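Local coordinates for protein colicin-B (PDB 1RH1) that kills Escherichia coli and closely related bacteria by forming channels that depolarize the cytoplasmic membrane and dissipate cellular energy, at residues K345-S348 / R349-E353; I330-G333 / D334-E338. All coordinates share one frame; numbering follows the deposited sequence.

Contact 1. Residues K345-S348 / R349-E353; sequences KALS and REIAE
K345 and R349, one turn apart on helix 342-357, make a local i to i+4 contact within the helical pore-forming domain of this colicin, and their side chains run side by side in the same direction. The α-helical assignment rests on four consecutive backbone bonds, R349 to K345, E350 to A346, I351 to L347 and A352 to S348. The last of these is the shortest, A352 N to S348 O at 2.8 Å with a nearly straight N-H...O angle of 169°.

The arginine folds back over the preceding turn. Its CG stands beside the backbone N (chi1 -51°), and further bends at chi2 and chi3 bring the guanidinium over the K345 backbone, so that K345 C lies over one face of the guanidinium. R349 NE comes within 3.1 Å of K345 O, the same oxygen that accepts the R349 backbone N-H. The two like charges are kept apart: K345 NZ and R349 NH2 are separated by 5.8 Å. Each has an acidic partner in a salt bridge, D342 for K345 and D334 on helix 291-340 for R349, an arrangement that would be expected to offset their mutual repulsion.

Toward helices 500-510 and 291-340 the buried side chains are mainly apolar. L347 CG and I351 CD1 approach to 4.5 Å, a loose touch, while L347 also packs on F501, L505 and I509 of helix 500-510 and I351 on I329 of helix 291-340. The small A352 fits against I329 and I330 of helix 291-340, and its CB lies 3.3 Å from S348 O. On the polar side, the aliphatic part of the lysine flanks the guanidinium, with K345 CB 3.4 Å and K345 CD 3.5 Å from R349 NH2.

Contact 2. Residues I330-G333 / D334-E338; sequences ISVG and DKVGE
D334 sits one turn beyond I330 on the long helix 291-340, and its backbone N-H is given to I330 O at 2.8 Å, the first of four i to i+4 bonds in this local contact. K335 N then donates to S331 O, with a C=O...N angle of 170° that puts the donor almost on the carbonyl axis, and V336 N donates to V332 O. The fourth, from G337 N to G333 O, is short at 2.7 Å but weak, since its N-H...O angle is only 129°.

The polar side chains find their partners beyond this turn. S331 OG bonds to V328 O, three residues earlier in the same helix, and K335 NZ reaches L472 O at the end of helix 457-472. The D334 carboxylate lies back over the previous turn because its CG is beside the backbone N (chi1 -73°). This leaves D334 CG 3.4 Å from I330 O, while OD2 is the acidic partner of R349.

Apolar contact within the turn is light: V332 CG1 and V336 CG2 are 4.3 Å apart. Both valines are buried, and they pack on Y344 of helix 342-357, L472 of helix 457-472, and helix 479-495 through I489 for V332 and V482 for V336, which places this turn among three other helices of the pore-forming domain.

In the fold
Contact 2 ends where the long helix 291-340 nears its close, and contact 1 follows on the next helix, 342-357; their centres are 10 Å apart. Each is partly buried. Buried residues of both share the interface between these two helices and differ in the further partner: helix 500-510 for contact 1, helices 457-472 and 479-495 for contact 2. Across the interface R349 NH2 meets D334 OD2 at 3.2 Å, and S348 OG packs on G333 CA, also at 3.2 Å. The charged ends are used differently: in 345-353 two neighbouring cations each meet an acid, whereas in 330-338 D334 serves the adjoining helix and K335 a backbone oxygen.

Contact 1. Residues K345-S348 / R349-E353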
loop_
_atom_site.group_PDB
_atom_site.type_symbol
_atom_site.label_atom_id
_atom_site.label_comp_id
_atom_site.label_asym_id
_atom_site.label_seq_id
_atom_site.Cartn_x
_atom_site.Cartn_y
_atom_site.Cartn_z
ATOM N N LYS A 345 -9.101 38.191 5.789
ATOM C CA LYS A 345 -8.330 37.095 6.388
ATOM C C LYS A 345 -9.012 35.717 6.442
ATOM O O LYS A 345 -8.400 34.668 6.207
ATOM C CB LYS A 345 -7.939 37.416 7.831
ATOM C CG LYS A 345 -6.892 38.472 8.051
ATOM C CD LYS A 345 -6.366 38.305 9.463
ATOM C CE LYS A 345 -5.180 39.245 9.701
ATOM N NZ LYS A 345 -5.581 40.643 9.684
ATOM N N ALA A 346 -10.314 35.747 6.762
ATOM C CA ALA A 346 -11.157 34.566 6.904
ATOM C C ALA A 346 -11.397 33.800 5.624
ATOM O O ALA A 346 -11.488 32.567 5.631
ATOM C CB ALA A 346 -12.502 34.962 7.446
ATOM N N LEU A 347 -11.544 34.590 4.539
ATOM C CA LEU A 347 -11.635 34.051 3.187
ATOM C C LEU A 347 -10.314 33.355 2.877
ATOM O O LEU A 347 -10.359 32.180 2.555
ATOM C CB LEU A 347 -11.888 35.171 2.189
ATOM C CG LEU A 347 -11.878 34.841 0.710
ATOM C CD1 LEU A 347 -13.074 34.016 0.297
ATOM C CD2 LEU A 347 -11.925 36.136 -0.035
ATOM N N SER A 348 -9.131 33.964 2.998
ATOM C CA SER A 348 -7.878 33.260 2.800
ATOM C C SER A 348 -7.790 31.968 3.589
ATOM O O SER A 348 -7.332 30.999 2.989
ATOM C CB SER A 348 -6.711 34.129 3.186
ATOM O OG SER A 348 -6.629 35.149 2.204
ATOM N N ARG A 349 -8.288 31.879 4.850
ATOM C CA ARG A 349 -8.295 30.611 5.590
ATOM C C ARG A 349 -9.030 29.601 4.721
ATOM O O ARG A 349 -8.444 28.573 4.402
ATOM C CB ARG A 349 -9.066 30.620 6.924
ATOM C CG ARG A 349 -8.828 31.676 7.998
ATOM C CD ARG A 349 -7.433 31.727 8.607
ATOM N NE ARG A 349 -6.719 32.957 8.240
ATOM C CZ ARG A 349 -6.354 33.933 9.098
ATOM N NH1 ARG A 349 -6.617 33.878 10.411
ATOM N NH2 ARG A 349 -5.688 34.989 8.625
ATOM N N GLU A 350 -10.250 29.953 4.269
ATOM C CA GLU A 350 -11.048 29.138 3.350
ATOM C C GLU A 350 -10.344 28.754 2.048
ATOM O O GLU A 350 -10.361 27.574 1.703
ATOM C CB GLU A 350 -12.333 29.848 2.950
ATOM C CG GLU A 350 -13.440 29.925 3.972
ATOM C CD GLU A 350 -14.215 28.625 4.115
ATOM O OE1 GLU A 350 -13.927 27.847 5.032
ATOM O OE2 GLU A 350 -15.112 28.394 3.299
ATOM N N ILE A 351 -9.697 29.666 1.300
ATOM C CA ILE A 351 -9.042 29.275 0.064
ATOM C C ILE A 351 -7.894 28.348 0.398
ATOM O O ILE A 351 -7.799 27.275 -0.192
ATOM C CB ILE A 351 -8.539 30.502 -0.703
ATOM C CG1 ILE A 351 -9.730 31.334 -1.138
ATOM C CG2 ILE A 351 -7.775 30.076 -1.929
ATOM C CD1 ILE A 351 -9.468 32.448 -2.173
ATOM N N ALA A 352 -7.077 28.685 1.392
ATOM C CA ALA A 352 -6.022 27.790 1.805
ATOM C C ALA A 352 -6.559 26.460 2.309
ATOM O O ALA A 352 -5.952 25.444 2.003
ATOM C CB ALA A 352 -5.231 28.419 2.894
ATOM N N GLU A 353 -7.692 26.402 3.031
ATOM C CA GLU A 353 -8.294 25.144 3.500
ATOM C C GLU A 353 -8.653 24.294 2.288
ATOM O O GLU A 353 -8.249 23.134 2.172
ATOM C CB GLU A 353 -9.570 25.395 4.317
ATOM C CG GLU A 353 -9.341 25.826 5.782
ATOM C CD GLU A 353 -10.525 26.453 6.561
ATOM O OE1 GLU A 353 -11.692 26.092 6.329
ATOM O OE2 GLU A 353 -10.266 27.316 7.420
#

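Contact 2. Residues I330-G333 / D334-E338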
loop_
_atom_site.group_PDB
_atom_site.type_symbol
_atom_site.label_atom_id
_atom_site.label_comp_id
_atom_site.label_asym_id
_atom_site.label_seq_id
_atom_site.Cartn_x
_atom_site.Cartn_y
_atom_site.Cartn_z
ATOM N N ILE A 330 -2.149 31.884 3.130
ATOM C CA ILE A 330 -2.499 32.441 4.416
ATOM C C ILE A 330 -1.688 33.647 4.763
ATOM O O ILE A 330 -2.237 34.552 5.395
ATOM C CB ILE A 330 -2.356 31.376 5.474
ATOM C CG1 ILE A 330 -3.638 30.569 5.328
ATOM C CG2 ILE A 330 -2.179 31.910 6.913
ATOM C CD1 ILE A 330 -3.589 29.252 6.114
ATOM N N SER A 331 -0.415 33.651 4.348
ATOM C CA SER A 331 0.420 34.819 4.532
ATOM C C SER A 331 -0.209 35.986 3.762
ATOM O O SER A 331 -0.381 37.038 4.354
ATOM C CB SER A 331 1.819 34.506 4.027
ATOM O OG SER A 331 2.101 35.036 2.724
ATOM N N VAL A 332 -0.620 35.820 2.490
ATOM C CA VAL A 332 -1.291 36.831 1.672
ATOM C C VAL A 332 -2.484 37.374 2.435
ATOM O O VAL A 332 -2.722 38.569 2.530
ATOM C CB VAL A 332 -1.726 36.171 0.326
ATOM C CG1 VAL A 332 -2.819 36.950 -0.417
ATOM C CG2 VAL A 332 -0.484 36.087 -0.545
ATOM N N GLY A 333 -3.202 36.443 3.044
ATOM C CA GLY A 333 -4.352 36.754 3.859
ATOM C C GLY A 333 -3.945 37.656 4.996
ATOM O O GLY A 333 -4.571 38.693 5.177
ATOM N N ASP A 334 -2.871 37.283 5.701
ATOM C CA ASP A 334 -2.358 38.085 6.785
ATOM C C ASP A 334 -1.929 39.442 6.256
ATOM O O ASP A 334 -2.563 40.394 6.711
ATOM C CB ASP A 334 -1.178 37.369 7.469
ATOM C CG ASP A 334 -1.517 36.155 8.359
ATOM O OD1 ASP A 334 -0.602 35.422 8.731
ATOM O OD2 ASP A 334 -2.673 35.918 8.714
ATOM N N LYS A 335 -0.993 39.588 5.287
ATOM C CA LYS A 335 -0.555 40.873 4.711
ATOM C C LYS A 335 -1.657 41.758 4.151
ATOM O O LYS A 335 -1.814 42.909 4.549
ATOM C CB LYS A 335 0.458 40.646 3.589
ATOM C CG LYS A 335 0.921 41.847 2.735
ATOM C CD LYS A 335 2.160 41.412 1.960
ATOM C CE LYS A 335 2.959 42.522 1.269
ATOM N NZ LYS A 335 2.374 42.977 0.017
ATOM N N VAL A 336 -2.458 41.271 3.217
ATOM C CA VAL A 336 -3.558 42.068 2.700
ATOM C C VAL A 336 -4.549 42.301 3.836
ATOM O O VAL A 336 -5.084 43.384 3.973
ATOM C CB VAL A 336 -4.164 41.296 1.500
ATOM C CG1 VAL A 336 -5.334 42.029 0.921
ATOM C CG2 VAL A 336 -3.135 41.186 0.394
ATOM N N GLY A 337 -4.709 41.332 4.728
ATOM C CA GLY A 337 -5.611 41.406 5.860
ATOM C C GLY A 337 -5.426 42.631 6.741
ATOM O O GLY A 337 -6.409 43.374 6.848
ATOM N N GLU A 338 -4.246 42.925 7.343
ATOM C CA GLU A 338 -4.111 44.109 8.194
ATOM C C GLU A 338 -4.185 45.438 7.385
ATOM O O GLU A 338 -3.643 46.484 7.751
ATOM C CB GLU A 338 -2.766 44.003 9.061
ATOM C CG GLU A 338 -2.646 43.041 10.333
ATOM C CD GLU A 338 -3.018 43.393 11.825
ATOM O OE1 GLU A 338 -2.242 43.093 12.738
ATOM O OE2 GLU A 338 -4.109 43.872 12.130
#